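Local coordinates for O-methyltransferase (Burkholderia thailandensis, PDB 3MCZ), which probably transfers a methyl group from S-adenosylmethionine to an oxygen of its substrate and is built as a dimer, as in related O-methyltransferases, at residues E116-L120 with R151-F156; W125-I131 with L305-V309; H259-E265 with T311-H317; S164-D169 with H190-Q196. All blocks are in the same frame, centred on the assembly; numbering follows the deposited sequence.

Contact 1: residues E116-L120 with R151-F156; sequences EHQYL and RARDAF
H117 and A155 mark the closest backbone approach of helix 112-119 to the early turns of helix 150-172, with their CA atoms 5.0 Å apart. The small A155 permits this closeness: its CB faces the backbone N of H117 at 3.9 Å. L120 packs against A152, one turn before A155 on helix 150-172, with L120 CD1 3.7 Å from A152 CA, while its other methyl, CD2, lies over one face of the R151 guanidinium. That guanidinium is engaged at its edge by two side chains. E116 runs out fully extended, CG anti to the backbone N (chi1 177°), and its OE2 forms a salt bridge to R151 NE; the modelled length is too short to be trusted. The carboxylate and guanidinium planes stand 71° apart, so the pair does not meet flat. Beside it, R151 NH2 gives a weak, bent hydrogen bond to Y119 OH at 2.7 Å, approaching at the edge of a ring turned almost perpendicular to the guanidinium. The contact thus packs helix 112-119, whose Q118 hydrogen-bonds to S32 of the second subunit, onto helix 150-172 of the Rossmann-like methyltransferase domain. On the far side of A155 from R151, the H117 and F156 rings lie obliquely, planes 59° apart, with H117 CE1 3.3 Å from F156 CD1. A water in the imidazole plane is 2.6 Å from H117 ND1 and donates to A152 O at 2.8 Å, tying the ring to the backbone of helix 150-172.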
# COMPACT_ATOMS: atom_id res chain seq x y z
N GLU A 116 -5.42 5.96 -11.58
CA GLU A 116 -6.76 6.39 -11.19
C GLU A 116 -7.67 5.21 -10.88
O GLU A 116 -8.42 5.22 -9.90
CB GLU A 116 -7.39 7.20 -12.30
CG GLU A 116 -8.81 7.62 -11.99
CD GLU A 116 -9.37 8.57 -13.03
OE1 GLU A 116 -8.90 8.55 -14.18
OE2 GLU A 116 -10.26 9.34 -12.67
N HIS A 117 -7.56 4.17 -11.70
CA HIS A 117 -8.34 2.96 -11.48
C HIS A 117 -7.95 2.39 -10.10
O HIS A 117 -8.80 1.96 -9.32
CB HIS A 117 -8.07 1.91 -12.56
CG HIS A 117 -8.66 0.58 -12.22
ND1 HIS A 117 -10.02 0.42 -12.01
CD2 HIS A 117 -8.09 -0.63 -11.99
CE1 HIS A 117 -10.26 -0.84 -11.68
NE2 HIS A 117 -9.11 -1.50 -11.68
N GLN A 118 -6.65 2.36 -9.84
CA GLN A 118 -6.15 1.84 -8.56
C GLN A 118 -6.58 2.71 -7.37
O GLN A 118 -7.08 2.19 -6.38
CB GLN A 118 -4.65 1.66 -8.62
CG GLN A 118 -4.19 0.53 -9.56
CD GLN A 118 -2.71 0.60 -9.89
OE1 GLN A 118 -2.13 1.69 -9.98
NE2 GLN A 118 -2.11 -0.56 -10.15
N TYR A 119 -6.41 4.02 -7.42
CA TYR A 119 -6.83 4.80 -6.26
C TYR A 119 -8.32 4.84 -6.04
O TYR A 119 -8.77 4.99 -4.92
CB TYR A 119 -6.20 6.17 -6.18
CG TYR A 119 -6.56 7.24 -7.14
CD1 TYR A 119 -7.83 7.79 -7.17
CD2 TYR A 119 -5.56 7.82 -7.93
CE1 TYR A 119 -8.10 8.83 -8.03
CE2 TYR A 119 -5.83 8.86 -8.79
CZ TYR A 119 -7.10 9.36 -8.85
OH TYR A 119 -7.38 10.40 -9.71
N LEU A 120 -9.09 4.61 -7.09
CA LEU A 120 -10.55 4.52 -6.92
C LEU A 120 -11.02 3.26 -6.14
O LEU A 120 -12.21 3.18 -5.77
CB LEU A 120 -11.25 4.59 -8.30
CG LEU A 120 -11.17 6.00 -8.94
CD1 LEU A 120 -11.75 6.01 -10.37
CD2 LEU A 120 -11.89 7.02 -8.01
N ARG A 151 -16.33 7.76 -14.49
CA ARG A 151 -14.91 7.92 -14.19
C ARG A 151 -14.26 6.56 -13.91
O ARG A 151 -13.21 6.24 -14.48
CB ARG A 151 -14.72 8.86 -12.98
CG ARG A 151 -13.29 9.22 -12.66
CD ARG A 151 -13.13 9.86 -11.26
NE ARG A 151 -11.72 10.16 -10.96
CZ ARG A 151 -11.31 10.98 -9.99
NH1 ARG A 151 -12.19 11.58 -9.18
NH2 ARG A 151 -10.00 11.20 -9.81
N ALA A 152 -14.87 5.76 -13.04
CA ALA A 152 -14.28 4.48 -12.66
C ALA A 152 -14.38 3.47 -13.82
O ALA A 152 -13.47 2.65 -14.01
CB ALA A 152 -14.94 3.94 -11.37
N ARG A 153 -15.49 3.51 -14.57
CA ARG A 153 -15.66 2.64 -15.74
C ARG A 153 -14.59 2.94 -16.78
O ARG A 153 -13.92 2.04 -17.28
CB ARG A 153 -17.05 2.82 -16.37
CG ARG A 153 -17.30 1.94 -17.59
CD ARG A 153 -18.46 2.46 -18.44
NE ARG A 153 -18.09 3.66 -19.19
CZ ARG A 153 -18.91 4.30 -20.02
NH1 ARG A 153 -20.16 3.85 -20.18
NH2 ARG A 153 -18.50 5.38 -20.67
N ASP A 154 -14.41 4.22 -17.10
CA ASP A 154 -13.44 4.65 -18.12
C ASP A 154 -11.97 4.42 -17.69
O ASP A 154 -11.14 4.01 -18.52
CB ASP A 154 -13.67 6.11 -18.48
CG ASP A 154 -14.98 6.34 -19.22
OD1 ASP A 154 -15.70 5.36 -19.56
OD2 ASP A 154 -15.29 7.53 -19.46
N ALA A 155 -11.66 4.67 -16.42
CA ALA A 155 -10.34 4.39 -15.89
C ALA A 155 -10.03 2.90 -16.00
O ALA A 155 -8.95 2.50 -16.44
CB ALA A 155 -10.21 4.86 -14.44
N PHE A 156 -10.99 2.08 -15.60
CA PHE A 156 -10.83 0.63 -15.65
C PHE A 156 -10.61 0.20 -17.11
O PHE A 156 -9.64 -0.50 -17.38
CB PHE A 156 -12.03 -0.09 -15.05
CG PHE A 156 -11.98 -1.58 -15.24
CD1 PHE A 156 -11.15 -2.37 -14.46
CD2 PHE A 156 -12.72 -2.19 -16.24
CE1 PHE A 156 -11.08 -3.76 -14.63
CE2 PHE A 156 -12.65 -3.59 -16.43
CZ PHE A 156 -11.84 -4.35 -15.61
O HOH W 1 -12.12 1.85 -11.73

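Contact 2: residues W125-I131 with L305-V309; sequences WPRLGEI and LHMMV
V309 sets its CG2 methyl over the six-membered ring of W125 in a CH-pi contact, 3.7 Å from the centroid and 13° off the ring normal. The other methyl, V309 CG1, is anti to the backbone N (chi1 169°) and reaches both the pyrrole side of the indole and I131, whose CD1 is 3.9 Å from it. V309 is thereby wedged between an aromatic face and an aliphatic branch. M308, a selenomethionine, bends at its last torsion, bringing CE to 3.7 Å from I131 CG2 and 3.9 Å from L128 CD2. L128 CD2 also meets V309 CG2 at 3.8 Å, completing a compact apolar cluster with no hydrogen bond across it. At the outer end of the indole, the edge of W125 points toward the face of H306 in an offset edge-to-face pair, planes 71° apart, with W125 CZ2 3.8 Å from H306 CD2. Away from helix 298-310, the outer part of 125-131 is polar and looser: R127 grips the carboxylate of the exposed E130 side-on, NE to OE2 and NH2 to OE1. This buried packing lies beside the subunit interface, consistent with the family's dimeric build: R36 of the second subunit packs against W125 and H306, its I40 against L305, and its K72 NZ hydrogen-bonds to I131 O. Within the chain, Q141 NE2 hydrogen-bonds to V309 O and I131 touches F140; helix 128-132 borders helix 298-310, the loop with F140 and the second subunit.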
# COMPACT_ATOMS: atom_id res chain seq x y z
N TRP A 125 -11.11 -1.96 -0.17
CA TRP A 125 -10.24 -2.97 0.43
C TRP A 125 -10.43 -3.18 1.93
O TRP A 125 -10.48 -4.33 2.38
CB TRP A 125 -8.77 -2.76 -0.04
CG TRP A 125 -8.64 -3.35 -1.36
CD1 TRP A 125 -8.99 -2.79 -2.54
CD2 TRP A 125 -8.24 -4.72 -1.67
NE1 TRP A 125 -8.82 -3.69 -3.57
CE2 TRP A 125 -8.39 -4.89 -3.06
CE3 TRP A 125 -7.81 -5.81 -0.90
CZ2 TRP A 125 -8.07 -6.08 -3.71
CZ3 TRP A 125 -7.49 -7.01 -1.55
CH2 TRP A 125 -7.63 -7.13 -2.95
N PRO A 126 -10.63 -2.10 2.71
CA PRO A 126 -10.93 -2.29 4.11
C PRO A 126 -12.30 -2.93 4.37
O PRO A 126 -12.61 -3.25 5.50
CB PRO A 126 -10.90 -0.87 4.67
CG PRO A 126 -10.10 -0.13 3.75
CD PRO A 126 -10.48 -0.67 2.41
N ARG A 127 -13.09 -3.13 3.31
CA ARG A 127 -14.41 -3.73 3.48
C ARG A 127 -14.40 -5.18 3.13
O ARG A 127 -15.46 -5.78 2.92
CB ARG A 127 -15.45 -2.94 2.65
CG ARG A 127 -15.55 -1.52 3.11
CD ARG A 127 -16.48 -0.67 2.25
NE ARG A 127 -17.85 -0.99 2.60
CZ ARG A 127 -18.94 -0.37 2.16
NH1 ARG A 127 -18.87 0.63 1.29
NH2 ARG A 127 -20.12 -0.79 2.60
N LEU A 128 -13.20 -5.79 3.13
CA LEU A 128 -13.07 -7.20 2.91
C LEU A 128 -14.01 -8.04 3.72
O LEU A 128 -14.56 -9.01 3.19
CB LEU A 128 -11.66 -7.69 3.21
CG LEU A 128 -10.71 -7.90 2.06
CD1 LEU A 128 -9.30 -8.14 2.59
CD2 LEU A 128 -11.20 -9.13 1.20
N GLY A 129 -14.13 -7.74 5.01
CA GLY A 129 -14.99 -8.51 5.92
C GLY A 129 -16.43 -8.59 5.44
O GLY A 129 -17.08 -9.61 5.61
N GLU A 130 -16.94 -7.51 4.85
CA GLU A 130 -18.31 -7.51 4.33
C GLU A 130 -18.43 -8.38 3.07
O GLU A 130 -19.45 -9.06 2.88
CB GLU A 130 -18.77 -6.08 3.97
CG GLU A 130 -18.87 -5.12 5.14
CD GLU A 130 -19.11 -3.68 4.67
OE1 GLU A 130 -20.18 -3.43 4.08
OE2 GLU A 130 -18.22 -2.81 4.88
N ILE A 131 -17.44 -8.28 2.20
CA ILE A 131 -17.43 -9.03 0.93
C ILE A 131 -17.39 -10.50 1.18
O ILE A 131 -18.14 -11.27 0.54
CB ILE A 131 -16.21 -8.65 0.01
CG1 ILE A 131 -16.13 -7.14 -0.23
CG2 ILE A 131 -16.29 -9.46 -1.34
CD1 ILE A 131 -14.84 -6.70 -0.92
N LEU A 305 -7.97 -13.14 -5.26
CA LEU A 305 -8.55 -12.29 -4.23
C LEU A 305 -8.91 -10.89 -4.75
O LEU A 305 -9.95 -10.33 -4.36
CB LEU A 305 -7.59 -12.21 -3.02
CG LEU A 305 -8.12 -11.43 -1.79
CD1 LEU A 305 -9.34 -12.17 -1.18
CD2 LEU A 305 -7.04 -11.19 -0.75
N HIS A 306 -8.05 -10.30 -5.57
CA HIS A 306 -8.31 -9.01 -6.20
C HIS A 306 -9.66 -9.06 -6.94
O HIS A 306 -10.50 -8.16 -6.81
CB HIS A 306 -7.14 -8.70 -7.13
CG HIS A 306 -7.06 -7.29 -7.60
ND1 HIS A 306 -5.93 -6.79 -8.22
CD2 HIS A 306 -7.94 -6.27 -7.55
CE1 HIS A 306 -6.13 -5.52 -8.53
NE2 HIS A 306 -7.35 -5.18 -8.15
N MSE A 307 -9.88 -10.11 -7.69
CA MSE A 307 -11.09 -10.24 -8.49
C MSE A 307 -12.31 -10.46 -7.61
O MSE A 307 -13.36 -9.93 -7.91
CB MSE A 307 -10.96 -11.37 -9.52
CG MSE A 307 -9.93 -11.11 -10.63
SE MSE A 307 -10.19 -9.43 -11.57
CE MSE A 307 -12.12 -9.40 -11.60
N MSE A 308 -12.14 -11.19 -6.51
CA MSE A 308 -13.19 -11.36 -5.49
C MSE A 308 -13.56 -10.01 -4.88
O MSE A 308 -14.75 -9.73 -4.62
CB MSE A 308 -12.71 -12.34 -4.41
CG MSE A 308 -13.79 -12.78 -3.44
SE MSE A 308 -13.09 -13.19 -1.74
CE MSE A 308 -13.16 -11.51 -1.13
N VAL A 309 -12.57 -9.14 -4.64
CA VAL A 309 -12.94 -7.81 -4.14
C VAL A 309 -13.75 -7.04 -5.22
O VAL A 309 -14.73 -6.35 -4.88
CB VAL A 309 -11.73 -7.01 -3.64
CG1 VAL A 309 -12.10 -5.53 -3.37
CG2 VAL A 309 -11.15 -7.69 -2.37

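Contact 3: residues H259-E265 with T311-H317; sequences HYFDARE and TNHGELH
Helix 263-275 of the Rossmann-like methyltransferase domain begins with a capping box, D262 and E265, and the E265 carboxylate of that box is also gripped by H313 from the loop after helix 298-310. In the box, E265 N donates to D262 OD1 at 2.8 Å, and D262 N returns a bond to E265 OE1. H313 ND1 gives a nearly straight hydrogen bond to the same E265 OE1 at 2.9 Å, on the syn side but 34° out of the carboxylate plane. Both donors reach this oxygen from one face of the carboxylate, which should fix its rotation. With CG anti to its carbonyl carbon (chi1 -67°), H313 is also swung alongside D262: the ring and the D262 carboxylate are only 10° from parallel, and D262 OD2 lies over the ring face, 3.9 Å from H313 CE1. A type I turn from T311 to G314 presents H313. Beyond it the loop runs close to 259-262, where E315 N donates to H259 O at 3.0 Å and G314 CA adds a CA-H...O contact to the same oxygen. H317 NE2 donates to F261 O at 2.6 Å, the oxygen nearly in the imidazole plane but the N-H tilted from the carbonyl plane. Y260 meets the loop through CD1, 3.7 Å from T311 CG2, while T311 OG1 is taken by E143. Where the helix starts, a water accepts from A263 N at 2.8 Å and donates to E315 OE1 at 2.9 Å.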
# COMPACT_ATOMS: atom_id res chain seq x y z
N HIS A 259 -12.40 -15.08 -15.09
CA HIS A 259 -12.36 -14.81 -13.69
C HIS A 259 -13.53 -13.95 -13.16
O HIS A 259 -13.56 -13.68 -11.97
CB HIS A 259 -11.02 -14.21 -13.29
CG HIS A 259 -10.65 -13.01 -14.09
ND1 HIS A 259 -9.77 -13.07 -15.14
CD2 HIS A 259 -11.08 -11.73 -14.03
CE1 HIS A 259 -9.66 -11.88 -15.70
NE2 HIS A 259 -10.44 -11.04 -15.03
N TYR A 260 -14.45 -13.54 -14.02
CA TYR A 260 -15.72 -12.95 -13.59
C TYR A 260 -16.78 -13.98 -13.24
O TYR A 260 -17.84 -13.63 -12.73
CB TYR A 260 -16.28 -12.02 -14.68
CG TYR A 260 -15.50 -10.75 -14.79
CD1 TYR A 260 -15.73 -9.71 -13.92
CD2 TYR A 260 -14.51 -10.61 -15.76
CE1 TYR A 260 -15.00 -8.54 -14.02
CE2 TYR A 260 -13.78 -9.47 -15.86
CZ TYR A 260 -14.03 -8.43 -15.01
OH TYR A 260 -13.29 -7.28 -15.12
N PHE A 261 -16.50 -15.25 -13.51
CA PHE A 261 -17.48 -16.31 -13.38
C PHE A 261 -17.09 -17.26 -12.25
O PHE A 261 -15.90 -17.50 -12.05
CB PHE A 261 -17.58 -17.06 -14.69
CG PHE A 261 -18.03 -16.20 -15.83
CD1 PHE A 261 -19.34 -15.69 -15.86
CD2 PHE A 261 -17.15 -15.81 -16.82
CE1 PHE A 261 -19.76 -14.85 -16.93
CE2 PHE A 261 -17.56 -14.99 -17.88
CZ PHE A 261 -18.88 -14.51 -17.92
N ASP A 262 -18.08 -17.78 -11.50
CA ASP A 262 -17.81 -18.96 -10.65
C ASP A 262 -17.52 -20.21 -11.52
O ASP A 262 -17.72 -20.19 -12.72
CB ASP A 262 -18.89 -19.21 -9.58
CG ASP A 262 -20.20 -19.77 -10.11
OD1 ASP A 262 -20.29 -20.30 -11.22
OD2 ASP A 262 -21.17 -19.70 -9.32
N ALA A 263 -17.08 -21.29 -10.90
CA ALA A 263 -16.66 -22.46 -11.70
C ALA A 263 -17.79 -23.04 -12.54
O ALA A 263 -17.59 -23.47 -13.66
CB ALA A 263 -16.01 -23.58 -10.78
N ARG A 264 -19.00 -23.07 -12.02
CA ARG A 264 -20.12 -23.60 -12.76
C ARG A 264 -20.36 -22.74 -14.00
O ARG A 264 -20.55 -23.24 -15.11
CB ARG A 264 -21.36 -23.59 -11.89
CG ARG A 264 -22.59 -23.98 -12.62
CD ARG A 264 -23.92 -23.71 -11.83
NE ARG A 264 -24.91 -23.36 -12.81
CZ ARG A 264 -25.20 -22.12 -13.20
NH1 ARG A 264 -26.13 -21.94 -14.13
NH2 ARG A 264 -24.61 -21.07 -12.66
N GLU A 265 -20.41 -21.44 -13.77
CA GLU A 265 -20.63 -20.49 -14.84
C GLU A 265 -19.52 -20.57 -15.89
O GLU A 265 -19.80 -20.58 -17.09
CB GLU A 265 -20.75 -19.08 -14.29
CG GLU A 265 -22.04 -18.83 -13.56
CD GLU A 265 -22.00 -17.50 -12.78
OE1 GLU A 265 -20.90 -16.99 -12.45
OE2 GLU A 265 -23.07 -16.97 -12.48
N THR A 311 -15.61 -8.09 -7.94
CA THR A 311 -16.91 -8.58 -8.39
C THR A 311 -17.37 -9.80 -7.56
O THR A 311 -16.53 -10.62 -7.12
CB THR A 311 -16.84 -8.89 -9.94
OG1 THR A 311 -18.16 -8.91 -10.47
CG2 THR A 311 -16.16 -10.18 -10.24
N ASN A 312 -18.68 -9.97 -7.42
CA ASN A 312 -19.23 -11.01 -6.53
C ASN A 312 -18.60 -12.39 -6.74
O ASN A 312 -18.14 -13.00 -5.80
CB ASN A 312 -20.75 -11.14 -6.74
CG ASN A 312 -21.45 -11.93 -5.64
OD1 ASN A 312 -20.95 -12.10 -4.54
ND2 ASN A 312 -22.63 -12.47 -5.97
N HIS A 313 -18.63 -12.88 -7.97
CA HIS A 313 -18.10 -14.20 -8.31
C HIS A 313 -16.66 -14.19 -8.76
O HIS A 313 -16.17 -15.19 -9.28
CB HIS A 313 -18.96 -14.89 -9.39
CG HIS A 313 -20.33 -15.25 -8.93
ND1 HIS A 313 -21.27 -15.79 -9.79
CD2 HIS A 313 -20.92 -15.17 -7.72
CE1 HIS A 313 -22.39 -16.01 -9.12
NE2 HIS A 313 -22.21 -15.60 -7.87
N GLY A 314 -15.95 -13.09 -8.52
CA GLY A 314 -14.57 -12.97 -8.98
C GLY A 314 -13.70 -14.09 -8.43
O GLY A 314 -13.71 -14.37 -7.21
N GLU A 315 -12.93 -14.74 -9.29
CA GLU A 315 -12.09 -15.83 -8.84
C GLU A 315 -11.25 -16.29 -10.00
O GLU A 315 -11.78 -16.42 -11.12
CB GLU A 315 -12.97 -16.99 -8.38
CG GLU A 315 -12.20 -18.27 -8.07
CD GLU A 315 -13.07 -19.41 -7.52
OE1 GLU A 315 -14.32 -19.34 -7.63
OE2 GLU A 315 -12.48 -20.40 -6.98
N LEU A 316 -9.96 -16.55 -9.77
CA LEU A 316 -9.10 -17.06 -10.82
C LEU A 316 -9.21 -18.57 -10.75
O LEU A 316 -8.97 -19.13 -9.73
CB LEU A 316 -7.64 -16.61 -10.66
CG LEU A 316 -6.68 -17.01 -11.79
CD1 LEU A 316 -7.14 -16.54 -13.17
CD2 LEU A 316 -5.23 -16.50 -11.45
N HIS A 317 -9.59 -19.21 -11.85
CA HIS A 317 -9.68 -20.65 -11.94
C HIS A 317 -8.34 -21.26 -12.39
O HIS A 317 -7.64 -20.66 -13.24
CB HIS A 317 -10.81 -21.04 -12.89
CG HIS A 317 -12.11 -20.42 -12.50
ND1 HIS A 317 -12.74 -20.73 -11.31
CD2 HIS A 317 -12.86 -19.47 -13.09
CE1 HIS A 317 -13.85 -20.01 -11.21
NE2 HIS A 317 -13.95 -19.25 -12.28
O HOH W 2 -16.18 -21.43 -8.22

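Contact 4: residues S164-D169 with H190-Q196; sequences SQPMVD and HGTYLAQ
The Y193 ring carries V168 over one face: CG2 stands 3.7 Å from the ring centroid, 11° off the normal, in a CH-pi contact. At the ring edge, in its plane, a water lies 2.9 Å from Y193 OH and donates to S164 OG, a hydroxyl also hydrogen-bonded to M160 O. S164 CB comes to 3.6 Å from Y193 OH. Y193 belongs to helix 192-200, which crosses helix 150-172 with the local axes 9.5 Å apart at -37°. H190 and G191 precede it, part of the glycine-rich loop after strand 182-186 that in relatives forms the first S-adenosylmethionine-binding motif. H190 ND1 accepts from T192 N at 3.2 Å, holding the first turn, and T192 CG2 meets V168 CG2 at 3.9 Å. At the outer end of the crossing, the Q165 and Q196 amides are turned 57° from each other. Q165 folds at its second torsion, bringing NE2 within 2.6 Å of D169 OD1 and 3.1 Å of Q196 OE1; Q196 is modelled in two conformers, which makes the second bond less certain. V168 and Y193 thus make an apolar centre, and the bond to D169 steadies the Q165 amide at the polar end of the contact, where in this conformer of Q196 its NE2 would also offset the repulsion between D169 OD1 and Q196 OE1.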
# COMPACT_ATOMS: atom_id res chain seq x y z
N SER A 164 -3.00 -4.60 -21.09
CA SER A 164 -3.13 -5.76 -21.95
C SER A 164 -2.21 -5.76 -23.17
O SER A 164 -2.10 -6.80 -23.82
CB SER A 164 -4.59 -5.91 -22.39
OG SER A 164 -5.38 -6.14 -21.23
N GLN A 165 -1.55 -4.65 -23.49
CA GLN A 165 -0.82 -4.55 -24.77
C GLN A 165 0.21 -5.65 -25.06
O GLN A 165 0.34 -6.09 -26.21
CB GLN A 165 -0.13 -3.19 -24.94
CG GLN A 165 0.36 -2.90 -26.36
CD GLN A 165 -0.77 -2.90 -27.38
OE1 GLN A 165 -1.83 -2.33 -27.14
NE2 GLN A 165 -0.55 -3.56 -28.52
N PRO A 166 0.99 -6.05 -24.05
CA PRO A 166 1.97 -7.11 -24.36
C PRO A 166 1.31 -8.36 -24.87
O PRO A 166 1.80 -8.95 -25.81
CB PRO A 166 2.64 -7.38 -23.01
CG PRO A 166 2.50 -6.10 -22.25
CD PRO A 166 1.19 -5.48 -22.70
N MSE A 167 0.18 -8.75 -24.28
CA MSE A 167 -0.47 -9.96 -24.73
C MSE A 167 -1.21 -9.78 -26.03
O MSE A 167 -1.27 -10.70 -26.81
CB MSE A 167 -1.38 -10.52 -23.68
CG MSE A 167 -0.60 -11.31 -22.72
SE MSE A 167 -1.49 -11.21 -21.11
CE MSE A 167 -2.13 -9.37 -21.19
N VAL A 168 -1.73 -8.57 -26.27
CA VAL A 168 -2.35 -8.23 -27.57
C VAL A 168 -1.41 -8.51 -28.74
O VAL A 168 -1.80 -9.10 -29.75
CB VAL A 168 -2.81 -6.76 -27.62
CG1 VAL A 168 -3.31 -6.45 -28.99
CG2 VAL A 168 -3.93 -6.51 -26.55
N ASP A 169 -0.17 -8.10 -28.59
CA ASP A 169 0.83 -8.29 -29.64
C ASP A 169 1.10 -9.78 -29.91
O ASP A 169 1.20 -10.18 -31.06
CB ASP A 169 2.13 -7.58 -29.27
CG ASP A 169 1.92 -6.09 -28.96
OD1 ASP A 169 0.95 -5.50 -29.50
OD2 ASP A 169 2.72 -5.51 -28.19
N HIS A 190 -13.20 -3.54 -24.30
CA HIS A 190 -12.48 -2.46 -24.99
C HIS A 190 -12.18 -2.86 -26.44
O HIS A 190 -12.29 -2.05 -27.36
CB HIS A 190 -11.21 -2.05 -24.24
CG HIS A 190 -10.37 -3.20 -23.79
ND1 HIS A 190 -9.49 -3.85 -24.62
CD2 HIS A 190 -10.26 -3.81 -22.58
CE1 HIS A 190 -8.88 -4.81 -23.95
NE2 HIS A 190 -9.34 -4.82 -22.71
N GLY A 191 -11.83 -4.13 -26.62
CA GLY A 191 -11.77 -4.72 -27.95
C GLY A 191 -10.41 -4.64 -28.61
O GLY A 191 -10.31 -4.80 -29.84
N THR A 192 -9.37 -4.42 -27.81
CA THR A 192 -8.05 -4.18 -28.36
C THR A 192 -7.49 -5.44 -29.02
O THR A 192 -6.80 -5.33 -30.03
CB THR A 192 -7.08 -3.60 -27.30
OG1 THR A 192 -7.64 -2.38 -26.79
CG2 THR A 192 -5.76 -3.28 -27.89
N TYR A 193 -7.80 -6.63 -28.48
CA TYR A 193 -7.28 -7.85 -29.10
C TYR A 193 -7.87 -8.00 -30.51
O TYR A 193 -7.14 -8.21 -31.47
CB TYR A 193 -7.59 -9.10 -28.28
CG TYR A 193 -6.92 -9.17 -26.91
CD1 TYR A 193 -7.50 -8.58 -25.78
CD2 TYR A 193 -5.72 -9.84 -26.74
CE1 TYR A 193 -6.89 -8.66 -24.53
CE2 TYR A 193 -5.09 -9.92 -25.50
CZ TYR A 193 -5.68 -9.32 -24.39
OH TYR A 193 -5.07 -9.40 -23.14
N LEU A 194 -9.18 -7.86 -30.63
CA LEU A 194 -9.81 -8.06 -31.93
C LEU A 194 -9.33 -7.05 -32.96
O LEU A 194 -9.01 -7.41 -34.08
CB LEU A 194 -11.32 -7.99 -31.81
CG LEU A 194 -12.04 -8.24 -33.13
CD1 LEU A 194 -11.76 -9.67 -33.62
CD2 LEU A 194 -13.51 -8.01 -32.98
N ALA A 195 -9.27 -5.77 -32.56
CA ALA A 195 -8.86 -4.72 -33.44
C ALA A 195 -7.45 -4.95 -33.96
O ALA A 195 -7.18 -4.78 -35.15
CB ALA A 195 -8.98 -3.34 -32.74
N GLN A 196 -6.52 -5.33 -33.07
CA GLN A 196 -5.14 -5.51 -33.48
C GLN A 196 -5.00 -6.74 -34.37
O GLN A 196 -4.18 -6.74 -35.29
CB GLN A 196 -4.23 -5.62 -32.26
CG GLN A 196 -3.87 -4.28 -31.65
CD GLN A 196 -2.54 -3.77 -32.14
OE1 GLN A 196 -1.54 -3.80 -31.41
NE2 GLN A 196 -2.50 -3.31 -33.38
O HOH W 3 -6.63 -8.28 -20.99

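In the fold
Contact 2 is the most buried of the four and has no hydrogen bond across its segments, whereas contacts 1, 3 and 4 are partly buried and include salt bridges or hydrogen bonds. Contacts 1 and 4 share helix 150-172, their centres about 19 Å apart: its early turns meet helix 112-119 and its later ones the start of helix 192-200. Contacts 2 and 3 adjoin, helix 298-310 leading into the loop of contact 3, and M307 of that helix packs on H259 and Y260; both also reach the second subunit. F156 touches Y260, linking contacts 1 and 3. Contact 3 relies most on backbone carbonyls and histidines, contact 4 on an aromatic face, and no other chain reaches contact 4.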